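Local structure of putative sensory box/GGDEF family protein (Vibrio parahaemolyticus RIMD 2210633, 2P7J) at residues T39-L44 with L168-D173; K80-L85 with V93-D98; E128-W133 with L152-P157. The protein probably makes cyclic di-GMP from GTP through a GGDEF domain, and is represented here by its Cache-type sensor domain. All blocks are in the same frame, centred on the assembly; numbering follows the deposited sequence.

Contact 1: T39-L44 with L168-D173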
loop_
_atom_site.group_PDB
_atom_site.type_symbol
_atom_site.label_atom_id
_atom_site.label_comp_id
_atom_site.label_asym_id
_atom_site.label_seq_id
_atom_site.Cartn_x
_atom_site.Cartn_y
_atom_site.Cartn_z
ATOM N N THR B 39 -5.855 26.551 -3.973
ATOM C CA THR B 39 -5.723 27.306 -2.734
ATOM C C THR B 39 -4.541 26.868 -1.855
ATOM O O THR B 39 -3.741 27.700 -1.437
ATOM C CB THR B 39 -7.035 27.257 -1.930
ATOM O OG1 THR B 39 -8.045 27.963 -2.656
ATOM C CG2 THR B 39 -6.864 27.944 -0.597
ATOM N N ILE B 40 -4.439 25.571 -1.575
ATOM C CA ILE B 40 -3.335 25.053 -0.772
ATOM C C ILE B 40 -1.966 25.324 -1.415
ATOM O O ILE B 40 -1.056 25.829 -0.744
ATOM C CB ILE B 40 -3.495 23.525 -0.473
ATOM C CG1 ILE B 40 -4.660 23.281 0.497
ATOM C CG2 ILE B 40 -2.216 22.953 0.116
ATOM C CD1 ILE B 40 -4.548 24.031 1.819
ATOM N N SER B 41 -1.835 24.987 -2.698
ATOM C CA SER B 41 -0.580 25.163 -3.433
ATOM C C SER B 41 -0.148 26.605 -3.387
ATOM O O SER B 41 1.005 26.897 -3.165
ATOM C CB SER B 41 -0.714 24.725 -4.889
ATOM O OG SER B 41 -1.300 23.426 -4.966
ATOM N N ASP B 42 -1.092 27.509 -3.591
ATOM C CA ASP B 42 -0.774 28.907 -3.582
ATOM C C ASP B 42 -0.311 29.416 -2.206
ATOM O O ASP B 42 0.682 30.137 -2.112
ATOM C CB ASP B 42 -1.939 29.735 -4.161
ATOM C CG ASP B 42 -1.470 31.069 -4.727
ATOM O OD1 ASP B 42 -1.862 32.107 -4.170
ATOM O OD2 ASP B 42 -0.659 31.075 -5.682
ATOM N N LEU B 43 -0.991 29.015 -1.140
ATOM C CA LEU B 43 -0.502 29.312 0.201
ATOM C C LEU B 43 0.872 28.693 0.480
ATOM O O LEU B 43 1.741 29.362 1.010
ATOM C CB LEU B 43 -1.512 28.893 1.268
ATOM C CG LEU B 43 -2.859 29.646 1.249
ATOM C CD1 LEU B 43 -3.769 29.132 2.343
ATOM C CD2 LEU B 43 -2.686 31.162 1.404
ATOM N N LEU B 44 1.084 27.439 0.107
ATOM C CA LEU B 44 2.412 26.813 0.315
ATOM C C LEU B 44 3.540 27.484 -0.489
ATOM O O LEU B 44 4.618 27.748 0.053
ATOM C CB LEU B 44 2.394 25.300 0.063
ATOM C CG LEU B 44 1.538 24.452 1.020
ATOM C CD1 LEU B 44 1.534 23.005 0.590
ATOM C CD2 LEU B 44 1.978 24.584 2.480
ATOM N N LEU B 168 7.823 23.637 -6.209
ATOM C CA LEU B 168 6.944 22.977 -5.255
ATOM C C LEU B 168 6.135 21.865 -5.985
ATOM O O LEU B 168 5.622 22.076 -7.077
ATOM C CB LEU B 168 6.026 24.011 -4.591
ATOM C CG LEU B 168 4.881 23.521 -3.707
ATOM C CD1 LEU B 168 5.412 22.772 -2.478
ATOM C CD2 LEU B 168 4.042 24.732 -3.319
ATOM N N VAL B 169 6.093 20.667 -5.395
ATOM C CA VAL B 169 5.429 19.513 -5.996
ATOM C C VAL B 169 4.520 18.832 -4.970
ATOM O O VAL B 169 4.938 18.450 -3.867
ATOM C CB VAL B 169 6.444 18.492 -6.635
ATOM C CG1 VAL B 169 5.709 17.312 -7.388
ATOM C CG2 VAL B 169 7.438 19.218 -7.555
ATOM N N LEU B 170 3.266 18.661 -5.342
ATOM C CA LEU B 170 2.303 17.992 -4.458
ATOM C C LEU B 170 1.749 16.813 -5.211
ATOM O O LEU B 170 1.243 16.970 -6.339
ATOM C CB LEU B 170 1.191 18.951 -4.047
ATOM C CG LEU B 170 1.662 20.215 -3.290
ATOM C CD1 LEU B 170 1.668 21.373 -4.229
ATOM C CD2 LEU B 170 0.684 20.514 -2.181
ATOM N N ASN B 171 1.888 15.641 -4.596
ATOM C CA ASN B 171 1.419 14.381 -5.184
ATOM C C ASN B 171 0.045 14.063 -4.643
ATOM O O ASN B 171 -0.116 13.564 -3.520
ATOM C CB ASN B 171 2.362 13.198 -4.887
ATOM C CG ASN B 171 3.595 13.204 -5.749
ATOM O OD1 ASN B 171 4.004 12.166 -6.253
ATOM N ND2 ASN B 171 4.216 14.357 -5.899
ATOM N N VAL B 172 -0.955 14.375 -5.435
ATOM C CA VAL B 172 -2.284 14.026 -5.076
ATOM C C VAL B 172 -2.704 12.643 -5.548
ATOM O O VAL B 172 -2.328 12.207 -6.637
ATOM C CB VAL B 172 -3.286 14.998 -5.798
ATOM C CG1 VAL B 172 -4.773 14.432 -5.798
ATOM C CG2 VAL B 172 -3.215 16.439 -5.230
ATOM N N ASP B 173 -3.394 11.872 -4.724
ATOM C CA ASP B 173 -3.043 10.530 -4.348
ATOM C C ASP B 173 -4.386 10.061 -5.001
ATOM O O ASP B 173 -5.459 10.289 -4.452
ATOM C CB ASP B 173 -3.087 10.273 -2.857
ATOM C CG ASP B 173 -3.220 8.775 -2.508
ATOM O OD1 ASP B 173 -3.574 7.918 -3.356
ATOM O OD2 ASP B 173 -3.007 8.466 -1.318
#

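Contact 2: K80-L85 with V93-D98. With SO4 (sulfate ion), chain E.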
loop_
_atom_site.group_PDB
_atom_site.type_symbol
_atom_site.label_atom_id
_atom_site.label_comp_id
_atom_site.label_asym_id
_atom_site.label_seq_id
_atom_site.Cartn_x
_atom_site.Cartn_y
_atom_site.Cartn_z
ATOM N N LYS B 80 -0.177 12.549 -0.866
ATOM C CA LYS B 80 0.721 11.569 -0.276
ATOM C C LYS B 80 2.173 12.003 -0.213
ATOM O O LYS B 80 2.926 11.434 0.542
ATOM C CB LYS B 80 0.557 10.181 -0.894
ATOM C CG LYS B 80 0.733 10.100 -2.336
ATOM C CD LYS B 80 0.710 8.624 -2.704
ATOM C CE LYS B 80 1.599 7.824 -1.771
ATOM N NZ LYS B 80 1.671 6.417 -2.192
ATOM N N GLN B 81 2.567 13.005 -1.005
ATOM C CA GLN B 81 3.876 13.653 -0.818
ATOM C C GLN B 81 3.727 15.144 -0.985
ATOM O O GLN B 81 2.818 15.604 -1.676
ATOM C CB GLN B 81 4.900 13.166 -1.831
ATOM C CG GLN B 81 5.342 11.731 -1.683
ATOM C CD GLN B 81 6.416 11.368 -2.728
ATOM O OE1 GLN B 81 6.133 10.735 -3.763
ATOM N NE2 GLN B 81 7.639 11.778 -2.462
ATOM N N ILE B 82 4.615 15.893 -0.331
ATOM C CA ILE B 82 4.763 17.314 -0.577
ATOM C C ILE B 82 6.276 17.576 -0.644
ATOM O O ILE B 82 6.994 17.265 0.303
ATOM C CB ILE B 82 4.065 18.164 0.506
ATOM C CG1 ILE B 82 2.576 17.787 0.610
ATOM C CG2 ILE B 82 4.229 19.683 0.222
ATOM C CD1 ILE B 82 1.716 18.708 1.506
ATOM N N ARG B 83 6.761 18.125 -1.768
ATOM C CA ARG B 83 8.211 18.302 -1.974
ATOM C C ARG B 83 8.652 19.672 -2.482
ATOM O O ARG B 83 7.914 20.369 -3.160
ATOM C CB ARG B 83 8.777 17.226 -2.921
ATOM C CG ARG B 83 8.655 15.765 -2.455
ATOM C CD ARG B 83 9.009 14.814 -3.587
ATOM N NE ARG B 83 7.945 14.715 -4.598
ATOM C CZ ARG B 83 8.046 14.049 -5.745
ATOM N NH1 ARG B 83 9.159 13.408 -6.070
ATOM N NH2 ARG B 83 7.028 13.998 -6.577
ATOM N N PHE B 84 9.875 20.045 -2.128
ATOM C CA PHE B 84 10.591 21.100 -2.833
ATOM C C PHE B 84 11.749 20.438 -3.582
ATOM O O PHE B 84 12.553 19.680 -2.982
ATOM C CB PHE B 84 11.101 22.229 -1.904
ATOM C CG PHE B 84 11.735 23.370 -2.660
ATOM C CD1 PHE B 84 10.949 24.360 -3.230
ATOM C CD2 PHE B 84 13.104 23.403 -2.882
ATOM C CE1 PHE B 84 11.516 25.406 -3.954
ATOM C CE2 PHE B 84 13.687 24.458 -3.623
ATOM C CZ PHE B 84 12.880 25.464 -4.148
ATOM N N LEU B 85 11.786 20.691 -4.894
ATOM C CA LEU B 85 12.898 20.280 -5.779
ATOM C C LEU B 85 13.710 21.529 -6.129
ATOM O O LEU B 85 13.133 22.634 -6.302
ATOM C CB LEU B 85 12.357 19.612 -7.065
ATOM C CG LEU B 85 11.979 18.112 -7.084
ATOM C CD1 LEU B 85 11.019 17.712 -5.971
ATOM C CD2 LEU B 85 11.413 17.649 -8.454
ATOM N N VAL B 93 13.438 18.950 0.034
ATOM C CA VAL B 93 12.536 18.812 1.160
ATOM C C VAL B 93 11.479 17.795 0.718
ATOM O O VAL B 93 10.997 17.822 -0.425
ATOM C CB VAL B 93 11.875 20.171 1.522
ATOM C CG1 VAL B 93 11.095 20.046 2.841
ATOM C CG2 VAL B 93 12.928 21.275 1.622
ATOM N N ARG B 94 11.142 16.886 1.619
ATOM C CA ARG B 94 10.223 15.838 1.302
ATOM C C ARG B 94 9.457 15.389 2.547
ATOM O O ARG B 94 10.044 14.905 3.517
ATOM C CB ARG B 94 10.941 14.673 0.590
ATOM C CG ARG B 94 10.026 13.508 0.236
ATOM C CD ARG B 94 10.815 12.392 -0.467
ATOM N NE ARG B 94 9.912 11.297 -0.836
ATOM C CZ ARG B 94 10.232 10.006 -0.781
ATOM N NH1 ARG B 94 11.448 9.628 -0.382
ATOM N NH2 ARG B 94 9.345 9.090 -1.134
ATOM N N ILE B 95 8.142 15.592 2.490
ATOM C CA ILE B 95 7.142 15.094 3.451
ATOM C C ILE B 95 6.342 13.969 2.767
ATOM O O ILE B 95 5.955 14.115 1.605
ATOM C CB ILE B 95 6.197 16.297 3.878
ATOM C CG1 ILE B 95 6.723 16.942 5.158
ATOM C CG2 ILE B 95 4.691 15.904 4.014
ATOM C CD1 ILE B 95 8.108 17.349 5.091
ATOM N N LYS B 96 6.153 12.848 3.475
ATOM C CA LYS B 96 5.278 11.762 3.037
ATOM C C LYS B 96 4.129 11.652 4.019
ATOM O O LYS B 96 4.293 11.925 5.223
ATOM C CB LYS B 96 5.992 10.404 3.022
ATOM C CG LYS B 96 7.376 10.408 2.404
ATOM C CD LYS B 96 8.211 9.179 2.803
ATOM C CE LYS B 96 7.622 7.868 2.250
ATOM N NZ LYS B 96 6.927 7.032 3.325
ATOM N N TYR B 97 2.970 11.263 3.499
ATOM C CA TYR B 97 1.754 11.139 4.298
ATOM C C TYR B 97 1.109 9.833 3.917
ATOM O O TYR B 97 1.072 9.468 2.737
ATOM C CB TYR B 97 0.771 12.297 4.033
ATOM C CG TYR B 97 -0.624 12.123 4.654
ATOM C CD1 TYR B 97 -0.838 12.374 6.020
ATOM C CD2 TYR B 97 -1.728 11.721 3.875
ATOM C CE1 TYR B 97 -2.092 12.195 6.599
ATOM C CE2 TYR B 97 -3.014 11.586 4.437
ATOM C CZ TYR B 97 -3.181 11.803 5.806
ATOM O OH TYR B 97 -4.422 11.662 6.401
ATOM N N ASP B 98 0.597 9.134 4.926
ATOM C CA ASP B 98 -0.059 7.851 4.722
ATOM C C ASP B 98 -1.504 7.945 5.237
ATOM O O ASP B 98 -1.743 8.041 6.446
ATOM C CB ASP B 98 0.734 6.744 5.430
ATOM C CG ASP B 98 0.035 5.411 5.400
ATOM O OD1 ASP B 98 -0.106 4.810 4.316
ATOM O OD2 ASP B 98 -0.353 4.940 6.478
HETATM S S SO4 E . 7.311 10.427 -7.862
HETATM O O1 SO4 E . 7.178 9.811 -6.534
HETATM O O2 SO4 E . 7.047 9.434 -8.920
HETATM O O3 SO4 E . 6.334 11.550 -7.983
HETATM O O4 SO4 E . 8.686 10.994 -8.000
#

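Contact 3: E128-W133 with L152-P157. With SO4 (sulfate ion), chain E.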
loop_
_atom_site.group_PDB
_atom_site.type_symbol
_atom_site.label_atom_id
_atom_site.label_comp_id
_atom_site.label_asym_id
_atom_site.label_seq_id
_atom_site.Cartn_x
_atom_site.Cartn_y
_atom_site.Cartn_z
ATOM N N GLU B 128 5.656 30.803 -10.358
ATOM C CA GLU B 128 4.368 30.841 -9.605
ATOM C C GLU B 128 3.117 30.330 -10.359
ATOM O O GLU B 128 2.012 30.362 -9.805
ATOM C CB GLU B 128 4.111 32.227 -8.963
ATOM C CG GLU B 128 4.834 32.443 -7.588
ATOM C CD GLU B 128 6.371 32.488 -7.680
ATOM O OE1 GLU B 128 6.914 32.923 -8.724
ATOM O OE2 GLU B 128 7.034 32.125 -6.694
ATOM N N GLN B 129 3.263 29.896 -11.614
ATOM C CA GLN B 129 2.154 29.256 -12.322
ATOM C C GLN B 129 1.892 27.861 -11.733
ATOM O O GLN B 129 2.824 27.041 -11.593
ATOM C CB GLN B 129 2.413 29.144 -13.829
ATOM C CG GLN B 129 1.335 28.311 -14.551
ATOM C CD GLN B 129 1.588 28.092 -16.038
ATOM O OE1 GLN B 129 2.609 28.500 -16.570
ATOM N NE2 GLN B 129 0.642 27.416 -16.715
ATOM N N ILE B 130 0.625 27.608 -11.366
ATOM C CA ILE B 130 0.207 26.304 -10.852
ATOM C C ILE B 130 -0.414 25.445 -11.972
ATOM O O ILE B 130 -1.405 25.830 -12.601
ATOM C CB ILE B 130 -0.801 26.459 -9.698
ATOM C CG1 ILE B 130 -0.195 27.277 -8.541
ATOM C CG2 ILE B 130 -1.281 25.077 -9.225
ATOM C CD1 ILE B 130 -1.246 27.766 -7.462
ATOM N N SER B 131 0.181 24.292 -12.239
ATOM C CA SER B 131 -0.378 23.370 -13.223
ATOM C C SER B 131 -0.190 21.924 -12.729
ATOM O O SER B 131 0.106 21.685 -11.549
ATOM C CB SER B 131 0.272 23.609 -14.586
ATOM O OG SER B 131 -0.266 22.781 -15.603
ATOM N N ALA B 132 -0.386 20.966 -13.625
ATOM C CA ALA B 132 -0.193 19.567 -13.301
ATOM C C ALA B 132 0.091 18.759 -14.541
ATOM O O ALA B 132 -0.389 19.022 -15.633
ATOM C CB ALA B 132 -1.405 18.980 -12.546
ATOM N N TRP B 133 0.929 17.770 -14.333
ATOM C CA TRP B 133 1.188 16.712 -15.282
ATOM C C TRP B 133 0.071 15.648 -15.135
ATOM O O TRP B 133 -0.345 15.335 -13.997
ATOM C CB TRP B 133 2.559 16.114 -14.901
ATOM C CG TRP B 133 3.073 15.135 -15.868
ATOM C CD1 TRP B 133 3.419 13.830 -15.616
ATOM C CD2 TRP B 133 3.294 15.353 -17.262
ATOM N NE1 TRP B 133 3.856 13.234 -16.780
ATOM C CE2 TRP B 133 3.787 14.146 -17.801
ATOM C CE3 TRP B 133 3.138 16.457 -18.104
ATOM C CZ2 TRP B 133 4.106 14.010 -19.149
ATOM C CZ3 TRP B 133 3.458 16.324 -19.432
ATOM C CH2 TRP B 133 3.937 15.116 -19.946
ATOM N N LEU B 152 -1.511 12.563 -9.208
ATOM C CA LEU B 152 -1.613 13.818 -10.003
ATOM C C LEU B 152 -0.644 14.797 -9.328
ATOM O O LEU B 152 -0.845 15.212 -8.156
ATOM C CB LEU B 152 -3.028 14.396 -9.959
ATOM C CG LEU B 152 -3.246 15.739 -10.678
ATOM C CD1 LEU B 152 -3.060 15.620 -12.193
ATOM C CD2 LEU B 152 -4.604 16.329 -10.355
ATOM N N ARG B 153 0.435 15.124 -10.031
ATOM C CA ARG B 153 1.469 15.959 -9.424
ATOM C C ARG B 153 1.165 17.411 -9.723
ATOM O O ARG B 153 1.137 17.814 -10.874
ATOM C CB ARG B 153 2.851 15.559 -9.936
ATOM C CG ARG B 153 3.284 14.214 -9.427
ATOM C CD ARG B 153 4.370 13.650 -10.283
ATOM N NE ARG B 153 4.633 12.268 -9.893
ATOM C CZ ARG B 153 3.942 11.210 -10.340
ATOM N NH1 ARG B 153 2.942 11.361 -11.189
ATOM N NH2 ARG B 153 4.250 9.994 -9.923
ATOM N N ILE B 154 0.901 18.170 -8.668
ATOM C CA ILE B 154 0.695 19.614 -8.738
ATOM C C ILE B 154 2.071 20.209 -8.742
ATOM O O ILE B 154 2.918 19.800 -7.952
ATOM C CB ILE B 154 -0.144 20.129 -7.533
ATOM C CG1 ILE B 154 -1.385 19.230 -7.321
ATOM C CG2 ILE B 154 -0.531 21.619 -7.706
ATOM C CD1 ILE B 154 -2.357 19.097 -8.599
ATOM N N LEU B 155 2.313 21.116 -9.686
ATOM C CA LEU B 155 3.646 21.685 -9.929
ATOM C C LEU B 155 3.563 23.204 -9.873
ATOM O O LEU B 155 2.682 23.791 -10.487
ATOM C CB LEU B 155 4.182 21.243 -11.294
ATOM C CG LEU B 155 4.126 19.728 -11.592
ATOM C CD1 LEU B 155 4.142 19.425 -13.069
ATOM C CD2 LEU B 155 5.243 18.941 -10.871
HETATM N N MSE B 156 4.461 23.827 -9.112
HETATM C CA MSE B 156 4.541 25.285 -9.033
HETATM C C MSE B 156 5.997 25.757 -8.927
HETATM O O MSE B 156 6.630 25.557 -7.891
HETATM C CB MSE B 156 3.717 25.798 -7.841
HETATM C CG MSE B 156 3.807 27.297 -7.550
HETATM SE SE MSE B 156 2.711 27.632 -5.992
HETATM C CE MSE B 156 2.610 29.567 -6.030
ATOM N N PRO B 157 6.542 26.369 -10.004
ATOM C CA PRO B 157 7.871 26.985 -9.840
ATOM C C PRO B 157 7.822 28.156 -8.866
ATOM O O PRO B 157 6.867 28.964 -8.866
ATOM C CB PRO B 157 8.241 27.463 -11.251
ATOM C CG PRO B 157 7.244 26.777 -12.187
ATOM C CD PRO B 157 6.014 26.536 -11.371
HETATM S S SO4 E . 7.311 10.427 -7.862
HETATM O O1 SO4 E . 7.178 9.811 -6.534
HETATM O O2 SO4 E . 7.047 9.434 -8.920
HETATM O O3 SO4 E . 6.334 11.550 -7.983
HETATM O O4 SO4 E . 8.686 10.994 -8.000
HETATM O O HOH W 1 1.381 13.396 -12.512
#

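Contact 1: T39-L44 with L168-D173
Leu44, on the last turn of the helix 11-45, meets Leu168 and Leu170 on the strand 163-173. Its CB rests 3.8 Å from Leu168 CD2. CG stands anti to the carbonyl carbon (chi1 -65°) and the two methyls then diverge. CD1 points to the strand and ends 3.8 Å from Leu170 CD2, while CD2 heads the other way, back from the strand. The side chains of Leu44 and Leu170 therefore slant across each other, methyl on methyl. Trp69 of the helix 59-76 also packs on both Leu44 and Leu168.

This is the long N-terminal helix lying on one face of the larger antiparallel sheet, the helix-on-sheet packing seen in Cache sensor domains. Segment 39-44 runs roughly against segment 168-173, at 148° between directions, and the axes of these two segments come within 9.8 Å.

Leu170 spreads its branches over one turn of the helix. Its CD1 lies against Ser41, 3.7 Å from OG, and its CD2 lies 4.4 Å from Ile40 CG2, a looser touch than the one with Leu44. The Ser41 hydroxyl is not left without a partner in this greasy setting: it bonds to the backbone O of Ile37, one turn earlier. Leu168 reaches the helix differently, with CG anti to its own backbone N (chi1 171°), which swings CD2 to within 3.7 Å of Ser41 O. That methyl fits between Ser41 O and Leu44 CB.

Contact 2: K80-L85 with V93-D98
The antiparallel beta hairpin of strands 79-86 and 91-98, in the larger sheet of this Cache-type sensor domain, carries one wall of a sulfate-binding pocket. The sulfate probably came from the crystallisation liquor, and it lies on the face bearing Gln81, Arg83, Arg94 and Lys96. Arg83 holds it obliquely: NH1 gives a hydrogen bond of 3.1 Å to sulfate O4, and NH2 a weak one of 2.9 Å to O3. The bend in the Arg83 chain at chi3 (-75°) turns the guanidinium out of line with its own stem. NH1 also forms a salt bridge with Glu91, so the group has a second, charged partner; Lys113, Arg116 and Arg153 add further positive charge around the same ion.

Arg94 pairs with Arg83 across the strands and runs beside it, the two pointing the same way with their aliphatic parts in contact, CG to CG 3.8 Å. Its stem is extended from CG to NE, which carries its NH1 to the backbone O of Ile109, and an acetic acid molecule also sits close to this side chain. Gln81 CD lies at the edge of the Arg94 guanidinium, in its plane.

On the opposite face, Ile82 and Ile95 form a hydrogen-bonded pair, Ile82 N to Ile95 O and Ile95 N to Ile82 O both 3.0 Å, and Trp69 packs on Ile82. Farther along, Phe84 and Val93 are paired in the same way, and the Phe84 CB stands 4.1 Å from the Val93 CB.

Contact 3: E128-W133 with L152-P157
Ser131 and Leu155 form the regular centre of the contact, an antiparallel hydrogen-bonded pair: Ser131 N to Leu155 O is 3.1 Å and nearly straight (170°), and Leu155 N to Ser131 O is 2.9 Å. Packing is close on the face of the sheet toward the helix 11-45. The Ala132 methyl sits 3.8 Å from Leu152 CD1 and also touches Ile154 CD1. Beside it, Ile130 CG2 meets Ile154 CG2 at 3.9 Å, while its other branch, CG1, comes up against the selenium of selenomethionine Met156. Extended beyond CG, the Met156 chain carries CE to the CG of Glu128. That end is well held too: Glu128 N bonds to Pro157 O (2.7 Å), while the Glu128 carboxylate turns to Ser159.

The other end is looser and partly open to solvent. Here Trp133 N reaches Arg153 O through a weak bond of 3.5 Å, and the Trp133 ring leans away from Arg153 toward Tyr121. A water bridges this loose end, accepting from Arg153 N and NH1 and lying 3.0 Å from Trp133 O.

Arg153 presents an edge of its guanidinium to the sulfate: NE bonds to O3 at 2.7 Å (165°), and NH2 bonds to O2. NH1 is held by Glu136 O as well as by the water, which fixes the rotation of the flat group. An edge so placed, with Lys113 and Arg116 also on the ion, suggests a pocket suited to a small anion, though its natural ligand is not known.

All three contacts share the larger antiparallel sheet of the sensor domain. Strand 163-173 of contact 1 runs between strand 79-86 of contact 2 and strand 150-160 of contact 3, and backbone hydrogen bonds tie it to both. The centres of contacts 1 and 2 are about 10 Å apart, those of contacts 1 and 3 about 8 Å, and those of contacts 2 and 3 about 14 Å. Along the chain, contact 2 closes before contact 3 opens, and both are nested inside the loop closed by contact 1. Contact 1 packs the N-terminal helix on one face; Arg83 of contact 2 and Arg153 of contact 3 both bind the sulfate on the other, where a signal molecule might bind.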